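Capsule biosynthesis protein CapD proenzyme (Bacillus anthracis, PDB 3G9K) cleaves the poly-gamma-D-glutamate capsule of the anthrax bacillus and, as a transpeptidase, links it by an amide bond to meso-diaminopimelic acid of the peptidoglycan. Local coordinates at residues Tyr110-Asp113 against Pro119-Glu122; Ile99-Phe104 against Lys214-Glu219; Lys191-Gly196 against Arg200-Thr205. All blocks are in the same frame, centred on the assembly; numbering follows the deposited sequence.

In the fold
All three contacts lie in the gamma-glutamyltranspeptidase family region of the chain that forms the earlier part of the CapD precursor, one of the two polypeptides made from it. Interaction 2 brings together loops more than 100 residues apart in sequence, whereas interactions 1 and 3 join near neighbours lying between those loops along the chain. The centres of interactions 2 and 3 are about 12 Å apart, and their residues touch directly: Pro102 O lies 2.7 Å from Tyr194 OH, a probable hydrogen bond. Interaction 1, its centre about 17 Å from that of interaction 2, meets it through Tyr110 CB and Val218 CG2, 4.1 Å apart. Interactions 2 and 3 also face the other CapD chain.

Interaction 1 of 3, residues Tyr110-Asp113 against Pro119-Glu122; sequences YIHD and PMGE
His112 and Met120, a selenomethionine, meet at the connection between two consecutive helices, 104-115 and 120-133, which a short loop links. The two segments bury 149 Å² between them at the surface of the chain. Packing rests on the imidazole: Met120 CB lies 4.3 Å from the centroid of the His112 ring and 6° off its normal, a CH-pi contact over the centre of one face. The selenium comes in obliquely, with Met120 SE 4.5 Å from the centroid of that His112 ring. Bends at chi2 and chi3 of Met120 carry its CE to 3.5 Å from His112 CB, and the two side chains run past each other in opposite directions. Both also touch Ile49 of helix 44-58. Pro119, the N-cap residue of the second helix, adds its CA 3.7 Å from His112 NE2.

Polar contacts hold the ring at both nitrogens. NE2 is hydrogen-bonded to Leu118 O in the linking loop; Met120 N, although 3.4 Å from His112 NE2, has too poor an angle to bond. At the other nitrogen, His112 ND1 donates to Asp113 OD1 at 2.7 Å and 164°, with OD1 only 2° out of the imidazole plane and using its anti lone pair.

Interaction 2 of 3, residues Ile99-Phe104 against Lys214-Glu219; sequences IGVPGF and KGYKVE
Tyr216 lays one face of its ring against the backbone of Pro102 and Gly103, and its CB beside the side chain of Val101. Gly103 CA sits 3.3 Å from Tyr216 CZ and 3.4 Å from Tyr216 OH, over the phenol end of the ring. Pro102 O stands 4.0 Å above the plane of the Tyr216 ring on this same face, offset toward the rim. Because Gly103 carries no side chain, its main chain can lie this close. The phenol is aimed across the other loop by CG standing anti to the backbone N (chi1 -178°), while Val101 slides past in the opposite direction and sets CG1 3.9 Å from both CB and CD2 of Tyr216. The buried hydroxyl of Tyr216 is satisfied by a hydrogen bond with Arg85 O. Asn36 and Arg55 of the other CapD chain hydrogen-bond to Gly100 N and Lys217 O respectively, which puts the loops at the chain interface. One loop runs from strand 79-83 into helix 104-115, the other from helix 210-214 into strand 219-228, antiparallel partner of 79-83; here two connections between helices and adjacent strands pack together, consistent with the layered Ntn-hydrolase fold of this clan.

Interaction 3 of 3, residues Lys191-Gly196 against Arg200-Thr205; sequences KGFYEG and RAISKT
A chi1 of -177° swings the Phe193 ring out from helix 191-194 toward the next helix, and Ile202, with CD1 extended at the end of its chain, reaches over one face of it. The contact is the packing of two consecutive helices, 191-194 and 196-206, around a sharp connection at Glu195-Gly196. The two side chains cross at about a right angle: Ile202 CD1 lies 3.9 Å from the centroid of the Phe193 ring and 23° off its normal, a CH-pi contact over the face, offset toward the rim, where CD1 comes to 3.6 Å from Phe193 CZ. Beside this apolar pair, Arg200 N donates to Gly196 O at 2.9 Å, a main-chain bond between residues four apart, leading into the helix of Arg200. The bend at chi3 of Arg200 folds its guanidinium back over the same glycine, so that Gly196 C sits over one face with Arg200 NH1 at 3.4 Å. Within the first segment, Lys191 NZ and Glu195 OE2 form a salt bridge of 2.7 Å. Several parts of the fold close in the aromatic contact: Ile213 of helix 210-214 packs on Ile202, Val105 of helix 104-115 on Phe193, and Phe33 of the other CapD chain meets the Phe193 ring and also touches Ile202.

Interaction 1 of 3, residues Tyr110-Asp113 against Pro119-Glu122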
ATOM      1  N   TYR A 110      -9.954 -15.717   1.112  1.00 21.17           N
ATOM      2  CA  TYR A 110      -9.859 -16.128  -0.291  1.00 20.52           C
ATOM      3  C   TYR A 110      -8.423 -16.454  -0.725  1.00 20.38           C
ATOM      4  O   TYR A 110      -8.154 -17.453  -1.393  1.00 19.88           O
ATOM      5  CB  TYR A 110     -10.410 -15.049  -1.222  1.00 23.84           C
ATOM      6  CG  TYR A 110     -10.428 -15.489  -2.673  1.00 24.19           C
ATOM      7  CD1 TYR A 110      -9.256 -15.500  -3.435  1.00 28.54           C
ATOM      8  CD2 TYR A 110     -11.613 -15.948  -3.273  1.00 26.97           C
ATOM      9  CE1 TYR A 110      -9.261 -15.950  -4.733  1.00 28.62           C
ATOM     10  CE2 TYR A 110     -11.624 -16.393  -4.592  1.00 28.24           C
ATOM     11  CZ  TYR A 110     -10.453 -16.391  -5.298  1.00 28.29           C
ATOM     12  OH  TYR A 110     -10.452 -16.839  -6.599  1.00 30.49           O
ATOM     13  N   ILE A 111      -7.508 -15.574  -0.348  1.00 19.27           N
ATOM     14  CA  ILE A 111      -6.082 -15.758  -0.582  1.00 19.58           C
ATOM     15  C   ILE A 111      -5.600 -17.013   0.094  1.00 19.95           C
ATOM     16  O   ILE A 111      -4.924 -17.822  -0.498  1.00 19.53           O
ATOM     17  CB  ILE A 111      -5.281 -14.525  -0.070  1.00 20.11           C
ATOM     18  CG1 ILE A 111      -5.587 -13.346  -1.017  1.00 19.26           C
ATOM     19  CG2 ILE A 111      -3.738 -14.845   0.036  1.00 17.97           C
ATOM     20  CD1 ILE A 111      -5.180 -11.891  -0.517  1.00 16.84           C
ATOM     21  N   HIS A 112      -5.929 -17.176   1.378  1.00 21.47           N
ATOM     22  CA  HIS A 112      -5.548 -18.392   2.045  1.00 22.62           C
ATOM     23  C   HIS A 112      -6.047 -19.671   1.344  1.00 23.39           C
ATOM     24  O   HIS A 112      -5.270 -20.611   1.137  1.00 23.31           O
ATOM     25  CB  HIS A 112      -6.079 -18.411   3.478  1.00 23.07           C
ATOM     26  CG  HIS A 112      -5.925 -19.747   4.122  1.00 24.60           C
ATOM     27  ND1 HIS A 112      -6.865 -20.749   3.981  1.00 24.50           N
ATOM     28  CD2 HIS A 112      -4.897 -20.281   4.820  1.00 24.88           C
ATOM     29  CE1 HIS A 112      -6.427 -21.836   4.595  1.00 24.57           C
ATOM     30  NE2 HIS A 112      -5.229 -21.588   5.090  1.00 23.64           N
ATOM     31  N   ASP A 113      -7.336 -19.711   1.025  1.00 22.86           N
ATOM     32  CA  ASP A 113      -7.959 -20.935   0.521  1.00 24.14           C
ATOM     33  C   ASP A 113      -7.480 -21.293  -0.876  1.00 25.34           C
ATOM     34  O   ASP A 113      -7.531 -22.463  -1.287  1.00 26.20           O
ATOM     35  CB  ASP A 113      -9.464 -20.781   0.487  1.00 23.75           C
ATOM     36  CG  ASP A 113     -10.073 -20.758   1.871  1.00 25.01           C
ATOM     37  OD1 ASP A 113      -9.358 -20.919   2.896  1.00 28.00           O
ATOM     38  OD2 ASP A 113     -11.285 -20.552   1.939  1.00 30.66           O
ATOM     39  N   PRO A 119      -3.016 -23.756   7.862  1.00 26.03           N
ATOM     40  CA  PRO A 119      -4.387 -23.386   8.226  1.00 25.36           C
ATOM     41  C   PRO A 119      -4.493 -21.947   8.720  1.00 24.34           C
ATOM     42  O   PRO A 119      -3.552 -21.418   9.321  1.00 24.64           O
ATOM     43  CB  PRO A 119      -4.710 -24.335   9.387  1.00 25.60           C
ATOM     44  CG  PRO A 119      -3.404 -24.772   9.895  1.00 27.22           C
ATOM     45  CD  PRO A 119      -2.490 -24.825   8.720  1.00 26.20           C
HETATM   46  N   MSE A 120      -5.666 -21.366   8.476  1.00 27.83           N
HETATM   47  CA  MSE A 120      -5.897 -19.965   8.788  1.00 27.29           C
HETATM   48  C   MSE A 120      -5.695 -19.632  10.260  1.00 27.08           C
HETATM   49  O   MSE A 120      -5.073 -18.621  10.592  1.00 26.76           O
HETATM   50  CB  MSE A 120      -7.294 -19.558   8.324  1.00 27.52           C
HETATM   51  CG  MSE A 120      -7.516 -18.082   8.368  1.00 27.90           C
HETATM   52 SE   MSE A 120      -6.185 -17.234   7.232  0.50 22.21          SE
HETATM   53  CE  MSE A 120      -7.407 -16.414   6.008  1.00 28.61           C
ATOM     54  N   GLY A 121      -6.191 -20.487  11.137  1.00 21.25           N
ATOM     55  CA  GLY A 121      -6.132 -20.190  12.539  1.00 20.36           C
ATOM     56  C   GLY A 121      -4.761 -19.775  13.000  1.00 20.73           C
ATOM     57  O   GLY A 121      -4.597 -18.812  13.683  1.00 22.47           O
ATOM     58  N   GLU A 122      -3.775 -20.542  12.614  1.00 20.77           N
ATOM     59  CA  GLU A 122      -2.381 -20.279  12.972  1.00 21.72           C
ATOM     60  C   GLU A 122      -1.899 -18.902  12.512  1.00 21.05           C
ATOM     61  O   GLU A 122      -1.163 -18.211  13.210  1.00 22.68           O
ATOM     62  CB  GLU A 122      -1.429 -21.286  12.309  1.00 22.48           C
ATOM     63  CG  GLU A 122      -1.579 -22.711  12.669  1.00 25.00           C
ATOM     64  CD  GLU A 122      -0.582 -23.618  11.924  1.00 25.14           C
ATOM     65  OE1 GLU A 122       0.396 -23.116  11.305  1.00 31.68           O
ATOM     66  OE2 GLU A 122      -0.765 -24.836  11.960  1.00 30.18           O
TER

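Interaction 2 of 3, residues Ile99-Phe104 against Lys214-Glu219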
ATOM      1  N   ILE A  99     -18.932   4.968   3.895  1.00 24.85           N
ATOM      2  CA  ILE A  99     -18.168   3.773   4.338  1.00 23.33           C
ATOM      3  C   ILE A  99     -18.493   2.634   3.393  1.00 22.29           C
ATOM      4  O   ILE A  99     -19.669   2.423   3.067  1.00 20.39           O
ATOM      5  CB  ILE A  99     -18.507   3.399   5.785  1.00 23.67           C
ATOM      6  CG1 ILE A  99     -18.157   4.546   6.719  1.00 24.19           C
ATOM      7  CG2 ILE A  99     -17.809   2.082   6.210  1.00 22.80           C
ATOM      8  CD1 ILE A  99     -18.610   4.394   8.154  1.00 22.70           C
ATOM      9  N   GLY A 100     -17.466   1.930   2.913  1.00 20.70           N
ATOM     10  CA  GLY A 100     -17.626   0.846   1.927  1.00 20.03           C
ATOM     11  C   GLY A 100     -17.707  -0.461   2.675  1.00 18.64           C
ATOM     12  O   GLY A 100     -17.331  -0.511   3.849  1.00 17.65           O
ATOM     13  N   VAL A 101     -18.248  -1.511   2.060  1.00 18.61           N
ATOM     14  CA  VAL A 101     -18.293  -2.810   2.753  1.00 17.04           C
ATOM     15  C   VAL A 101     -16.841  -3.312   2.841  1.00 15.93           C
ATOM     16  O   VAL A 101     -16.190  -3.461   1.815  1.00 15.13           O
ATOM     17  CB  VAL A 101     -19.173  -3.832   2.015  1.00 16.83           C
ATOM     18  CG1 VAL A 101     -19.113  -5.172   2.748  1.00 18.30           C
ATOM     19  CG2 VAL A 101     -20.608  -3.318   1.916  1.00 19.53           C
ATOM     20  N   PRO A 102     -16.302  -3.525   4.039  1.00 14.72           N
ATOM     21  CA  PRO A 102     -14.865  -3.944   4.136  1.00 16.08           C
ATOM     22  C   PRO A 102     -14.535  -5.260   3.476  1.00 16.64           C
ATOM     23  O   PRO A 102     -15.313  -6.234   3.625  1.00 15.99           O
ATOM     24  CB  PRO A 102     -14.639  -4.000   5.653  1.00 14.98           C
ATOM     25  CG  PRO A 102     -15.687  -3.221   6.202  1.00 15.98           C
ATOM     26  CD  PRO A 102     -16.872  -3.349   5.368  1.00 14.42           C
ATOM     27  N   GLY A 103     -13.412  -5.275   2.732  1.00 16.48           N
ATOM     28  CA  GLY A 103     -12.971  -6.413   1.991  1.00 17.30           C
ATOM     29  C   GLY A 103     -11.824  -7.218   2.558  1.00 16.42           C
ATOM     30  O   GLY A 103     -11.631  -8.372   2.128  1.00 16.96           O
ATOM     31  N   PHE A 104     -11.082  -6.631   3.511  1.00 17.78           N
ATOM     32  CA  PHE A 104      -9.878  -7.224   4.081  1.00 16.75           C
ATOM     33  C   PHE A 104     -10.049  -8.714   4.516  1.00 16.59           C
ATOM     34  O   PHE A 104      -9.285  -9.608   4.066  1.00 15.74           O
ATOM     35  CB  PHE A 104      -9.450  -6.379   5.305  1.00 17.76           C
ATOM     36  CG  PHE A 104      -8.141  -6.798   5.904  1.00 17.49           C
ATOM     37  CD1 PHE A 104      -8.089  -7.829   6.852  1.00 19.35           C
ATOM     38  CD2 PHE A 104      -6.964  -6.157   5.566  1.00 19.87           C
ATOM     39  CE1 PHE A 104      -6.890  -8.238   7.425  1.00 17.53           C
ATOM     40  CE2 PHE A 104      -5.746  -6.561   6.133  1.00 19.82           C
ATOM     41  CZ  PHE A 104      -5.732  -7.602   7.087  1.00 19.36           C
ATOM     42  N   LYS A 214     -23.011  -9.181   3.955  1.00 18.62           N
ATOM     43  CA  LYS A 214     -22.881 -10.617   3.657  1.00 19.48           C
ATOM     44  C   LYS A 214     -22.568 -10.868   2.210  1.00 19.87           C
ATOM     45  O   LYS A 214     -21.928 -11.884   1.864  1.00 20.16           O
ATOM     46  CB  LYS A 214     -24.208 -11.344   4.013  1.00 20.75           C
ATOM     47  CG  LYS A 214     -24.091 -12.877   4.030  1.00 22.42           C
ATOM     48  CD  LYS A 214     -25.365 -13.588   4.469  1.00 23.51           C
ATOM     49  CE  LYS A 214     -25.218 -15.099   4.145  1.00 27.49           C
ATOM     50  NZ  LYS A 214     -26.510 -15.854   4.251  1.00 30.43           N
ATOM     51  N   GLY A 215     -22.992  -9.938   1.345  1.00 18.88           N
ATOM     52  CA  GLY A 215     -22.859 -10.109  -0.064  1.00 19.80           C
ATOM     53  C   GLY A 215     -21.508  -9.730  -0.632  1.00 20.21           C
ATOM     54  O   GLY A 215     -21.323  -9.774  -1.847  1.00 20.11           O
ATOM     55  N   TYR A 216     -20.584  -9.345   0.229  1.00 19.74           N
ATOM     56  CA  TYR A 216     -19.273  -8.933  -0.222  1.00 20.77           C
ATOM     57  C   TYR A 216     -18.592 -10.075  -0.975  1.00 21.58           C
ATOM     58  O   TYR A 216     -18.592 -11.203  -0.508  1.00 22.34           O
ATOM     59  CB  TYR A 216     -18.372  -8.502   0.943  1.00 19.48           C
ATOM     60  CG  TYR A 216     -17.029  -8.028   0.370  1.00 18.37           C
ATOM     61  CD1 TYR A 216     -15.964  -8.902   0.197  1.00 18.77           C
ATOM     62  CD2 TYR A 216     -16.877  -6.703  -0.079  1.00 19.08           C
ATOM     63  CE1 TYR A 216     -14.757  -8.477  -0.364  1.00 18.34           C
ATOM     64  CE2 TYR A 216     -15.662  -6.272  -0.649  1.00 16.98           C
ATOM     65  CZ  TYR A 216     -14.625  -7.160  -0.800  1.00 17.16           C
ATOM     66  OH  TYR A 216     -13.446  -6.760  -1.383  1.00 18.90           O
ATOM     67  N   LYS A 217     -17.990  -9.760  -2.120  1.00 22.79           N
ATOM     68  CA  LYS A 217     -17.199 -10.728  -2.901  1.00 24.18           C
ATOM     69  C   LYS A 217     -15.857 -10.150  -3.351  1.00 23.62           C
ATOM     70  O   LYS A 217     -15.791  -9.015  -3.853  1.00 23.65           O
ATOM     71  CB  LYS A 217     -17.965 -11.166  -4.145  1.00 25.85           C
ATOM     72  CG  LYS A 217     -19.249 -11.960  -3.834  1.00 28.78           C
ATOM     73  CD  LYS A 217     -18.967 -13.244  -3.034  1.00 32.50           C
ATOM     74  CE  LYS A 217     -20.250 -13.894  -2.510  1.00 33.31           C
ATOM     75  NZ  LYS A 217     -20.010 -14.652  -1.236  1.00 36.24           N
ATOM     76  N   VAL A 218     -14.805 -10.935  -3.153  1.00 23.56           N
ATOM     77  CA  VAL A 218     -13.476 -10.639  -3.714  1.00 24.20           C
ATOM     78  C   VAL A 218     -13.487 -10.764  -5.235  1.00 25.19           C
ATOM     79  O   VAL A 218     -14.294 -11.510  -5.773  1.00 25.30           O
ATOM     80  CB  VAL A 218     -12.415 -11.601  -3.151  1.00 24.41           C
ATOM     81  CG1 VAL A 218     -11.110 -11.360  -3.794  1.00 26.95           C
ATOM     82  CG2 VAL A 218     -12.294 -11.410  -1.661  1.00 22.93           C
ATOM     83  N   GLU A 219     -12.624 -10.019  -5.907  1.00 23.98           N
ATOM     84  CA  GLU A 219     -12.387 -10.226  -7.348  1.00 25.90           C
ATOM     85  C   GLU A 219     -10.946 -10.667  -7.595  1.00 26.58           C
ATOM     86  O   GLU A 219     -10.004 -10.095  -7.009  1.00 26.21           O
ATOM     87  CB  GLU A 219     -12.722  -8.961  -8.116  1.00 25.79           C
ATOM     88  CG  GLU A 219     -14.188  -8.515  -7.933  1.00 29.43           C
ATOM     89  CD  GLU A 219     -15.213  -9.477  -8.591  1.00 33.47           C
ATOM     90  OE1 GLU A 219     -14.820 -10.221  -9.506  1.00 34.84           O
ATOM     91  OE2 GLU A 219     -16.399  -9.517  -8.168  1.00 35.31           O
TER

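Interaction 3 of 3, residues Lys191-Gly196 against Arg200-Thr205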
ATOM      1  N   LYS A 191     -17.328 -15.650   8.064  1.00 19.65           N
ATOM      2  CA  LYS A 191     -18.656 -15.498   8.678  1.00 20.53           C
ATOM      3  C   LYS A 191     -18.626 -14.787  10.018  1.00 18.91           C
ATOM      4  O   LYS A 191     -19.607 -14.159  10.409  1.00 18.80           O
ATOM      5  CB  LYS A 191     -19.362 -16.862   8.875  1.00 22.05           C
ATOM      6  CG  LYS A 191     -19.827 -17.505   7.552  1.00 26.25           C
ATOM      7  CD  LYS A 191     -20.568 -18.827   7.788  1.00 26.29           C
ATOM      8  CE  LYS A 191     -21.215 -19.331   6.492  1.00 30.32           C
ATOM      9  NZ  LYS A 191     -22.352 -18.448   6.061  1.00 32.62           N
ATOM     10  N   GLY A 192     -17.523 -14.931  10.750  1.00 18.45           N
ATOM     11  CA  GLY A 192     -17.321 -14.240  12.009  1.00 17.12           C
ATOM     12  C   GLY A 192     -17.281 -12.730  11.911  1.00 16.75           C
ATOM     13  O   GLY A 192     -17.361 -12.075  12.919  1.00 17.24           O
ATOM     14  N   PHE A 193     -17.036 -12.210  10.707  1.00 15.68           N
ATOM     15  CA  PHE A 193     -17.019 -10.760  10.424  1.00 16.93           C
ATOM     16  C   PHE A 193     -18.284 -10.338   9.651  1.00 17.11           C
ATOM     17  O   PHE A 193     -18.911  -9.363  10.031  1.00 17.64           O
ATOM     18  CB  PHE A 193     -15.770 -10.418   9.625  1.00 16.12           C
ATOM     19  CG  PHE A 193     -15.579  -8.942   9.328  1.00 15.70           C
ATOM     20  CD1 PHE A 193     -14.854  -8.132  10.191  1.00 15.67           C
ATOM     21  CD2 PHE A 193     -16.047  -8.384   8.137  1.00 15.82           C
ATOM     22  CE1 PHE A 193     -14.640  -6.801   9.919  1.00 12.88           C
ATOM     23  CE2 PHE A 193     -15.830  -7.038   7.857  1.00 14.72           C
ATOM     24  CZ  PHE A 193     -15.144  -6.250   8.742  1.00 13.85           C
ATOM     25  N   TYR A 194     -18.634 -11.085   8.577  1.00 16.71           N
ATOM     26  CA  TYR A 194     -19.661 -10.689   7.614  1.00 16.79           C
ATOM     27  C   TYR A 194     -21.077 -11.144   8.000  1.00 17.48           C
ATOM     28  O   TYR A 194     -22.024 -10.828   7.316  1.00 18.75           O
ATOM     29  CB  TYR A 194     -19.288 -11.181   6.220  1.00 15.62           C
ATOM     30  CG  TYR A 194     -18.041 -10.544   5.652  1.00 16.00           C
ATOM     31  CD1 TYR A 194     -18.085  -9.309   5.009  1.00 15.28           C
ATOM     32  CD2 TYR A 194     -16.797 -11.128   5.859  1.00 15.54           C
ATOM     33  CE1 TYR A 194     -16.940  -8.711   4.544  1.00 15.37           C
ATOM     34  CE2 TYR A 194     -15.663 -10.566   5.395  1.00 16.22           C
ATOM     35  CZ  TYR A 194     -15.718  -9.339   4.721  1.00 17.03           C
ATOM     36  OH  TYR A 194     -14.560  -8.786   4.262  1.00 14.52           O
ATOM     37  N   GLU A 195     -21.217 -11.814   9.148  1.00 17.46           N
ATOM     38  CA  GLU A 195     -22.515 -12.241   9.659  1.00 17.93           C
ATOM     39  C   GLU A 195     -22.416 -12.168  11.162  1.00 17.33           C
ATOM     40  O   GLU A 195     -21.376 -11.831  11.694  1.00 17.18           O
ATOM     41  CB  GLU A 195     -22.874 -13.645   9.195  1.00 17.88           C
ATOM     42  CG  GLU A 195     -22.876 -13.837   7.684  1.00 19.95           C
ATOM     43  CD  GLU A 195     -23.143 -15.282   7.294  1.00 21.07           C
ATOM     44  OE1 GLU A 195     -23.899 -15.964   7.996  1.00 24.70           O
ATOM     45  OE2 GLU A 195     -22.587 -15.744   6.299  1.00 23.24           O
ATOM     46  N   GLY A 196     -23.517 -12.422  11.853  1.00 17.97           N
ATOM     47  CA  GLY A 196     -23.502 -12.453  13.302  1.00 17.11           C
ATOM     48  C   GLY A 196     -23.359 -11.109  13.953  1.00 17.80           C
ATOM     49  O   GLY A 196     -23.650 -10.071  13.366  1.00 17.88           O
ATOM     50  N   ARG A 200     -23.685  -7.233  12.726  1.00 18.44           N
ATOM     51  CA  ARG A 200     -24.657  -6.353  13.337  1.00 19.29           C
ATOM     52  C   ARG A 200     -24.005  -5.035  13.805  1.00 19.22           C
ATOM     53  O   ARG A 200     -24.593  -3.966  13.592  1.00 19.16           O
ATOM     54  CB  ARG A 200     -25.416  -7.060  14.474  1.00 20.05           C
ATOM     55  CG  ARG A 200     -26.447  -8.073  13.972  1.00 21.41           C
ATOM     56  CD  ARG A 200     -27.352  -8.585  15.071  1.00 22.47           C
ATOM     57  NE  ARG A 200     -26.664  -9.368  16.109  1.00 27.01           N
ATOM     58  CZ  ARG A 200     -26.347 -10.665  16.017  1.00 25.84           C
ATOM     59  NH1 ARG A 200     -26.605 -11.367  14.909  1.00 29.26           N
ATOM     60  NH2 ARG A 200     -25.744 -11.262  17.043  1.00 29.11           N
ATOM     61  N   ALA A 201     -22.831  -5.112  14.453  1.00 19.15           N
ATOM     62  CA  ALA A 201     -22.098  -3.919  14.899  1.00 18.81           C
ATOM     63  C   ALA A 201     -21.744  -2.989  13.736  1.00 18.08           C
ATOM     64  O   ALA A 201     -21.907  -1.758  13.857  1.00 17.68           O
ATOM     65  CB  ALA A 201     -20.813  -4.310  15.643  1.00 20.06           C
ATOM     66  N   ILE A 202     -21.244  -3.564  12.649  1.00 16.84           N
ATOM     67  CA  ILE A 202     -20.913  -2.796  11.438  1.00 17.39           C
ATOM     68  C   ILE A 202     -22.149  -2.146  10.845  1.00 18.01           C
ATOM     69  O   ILE A 202     -22.118  -0.981  10.369  1.00 16.88           O
ATOM     70  CB  ILE A 202     -20.267  -3.675  10.355  1.00 16.34           C
ATOM     71  CG1 ILE A 202     -18.930  -4.262  10.840  1.00 15.59           C
ATOM     72  CG2 ILE A 202     -20.027  -2.875   9.038  1.00 16.90           C
ATOM     73  CD1 ILE A 202     -18.432  -5.435   9.943  1.00 16.69           C
ATOM     74  N   SER A 203     -23.249  -2.892  10.846  1.00 17.22           N
ATOM     75  CA  SER A 203     -24.477  -2.392  10.245  1.00 17.99           C
ATOM     76  C   SER A 203     -24.958  -1.168  10.986  1.00 18.50           C
ATOM     77  O   SER A 203     -25.372  -0.196  10.368  1.00 20.18           O
ATOM     78  CB  SER A 203     -25.566  -3.469  10.216  1.00 17.96           C
ATOM     79  OG  SER A 203     -26.765  -2.961   9.628  1.00 18.44           O
ATOM     80  N   LYS A 204     -24.931  -1.224  12.309  1.00 19.66           N
ATOM     81  CA  LYS A 204     -25.397  -0.141  13.143  1.00 20.78           C
ATOM     82  C   LYS A 204     -24.496   1.089  13.031  1.00 21.12           C
ATOM     83  O   LYS A 204     -24.990   2.206  12.976  1.00 21.23           O
ATOM     84  CB  LYS A 204     -25.473  -0.593  14.596  1.00 21.95           C
ATOM     85  CG  LYS A 204     -25.972   0.485  15.499  1.00 24.07           C
ATOM     86  CD  LYS A 204     -25.710   0.194  16.960  1.00 26.31           C
ATOM     87  CE  LYS A 204     -25.588   1.527  17.751  1.00 29.97           C
ATOM     88  NZ  LYS A 204     -24.409   2.324  17.257  1.00 32.40           N
ATOM     89  N   THR A 205     -23.181   0.883  12.925  1.00 19.96           N
ATOM     90  CA  THR A 205     -22.240   1.980  12.998  1.00 20.03           C
ATOM     91  C   THR A 205     -22.104   2.637  11.633  1.00 19.98           C
ATOM     92  O   THR A 205     -22.061   3.872  11.557  1.00 19.33           O
ATOM     93  CB  THR A 205     -20.874   1.496  13.509  1.00 20.71           C
ATOM     94  OG1 THR A 205     -21.022   1.047  14.882  1.00 18.51           O
ATOM     95  CG2 THR A 205     -19.859   2.613  13.452  1.00 19.37           C
TER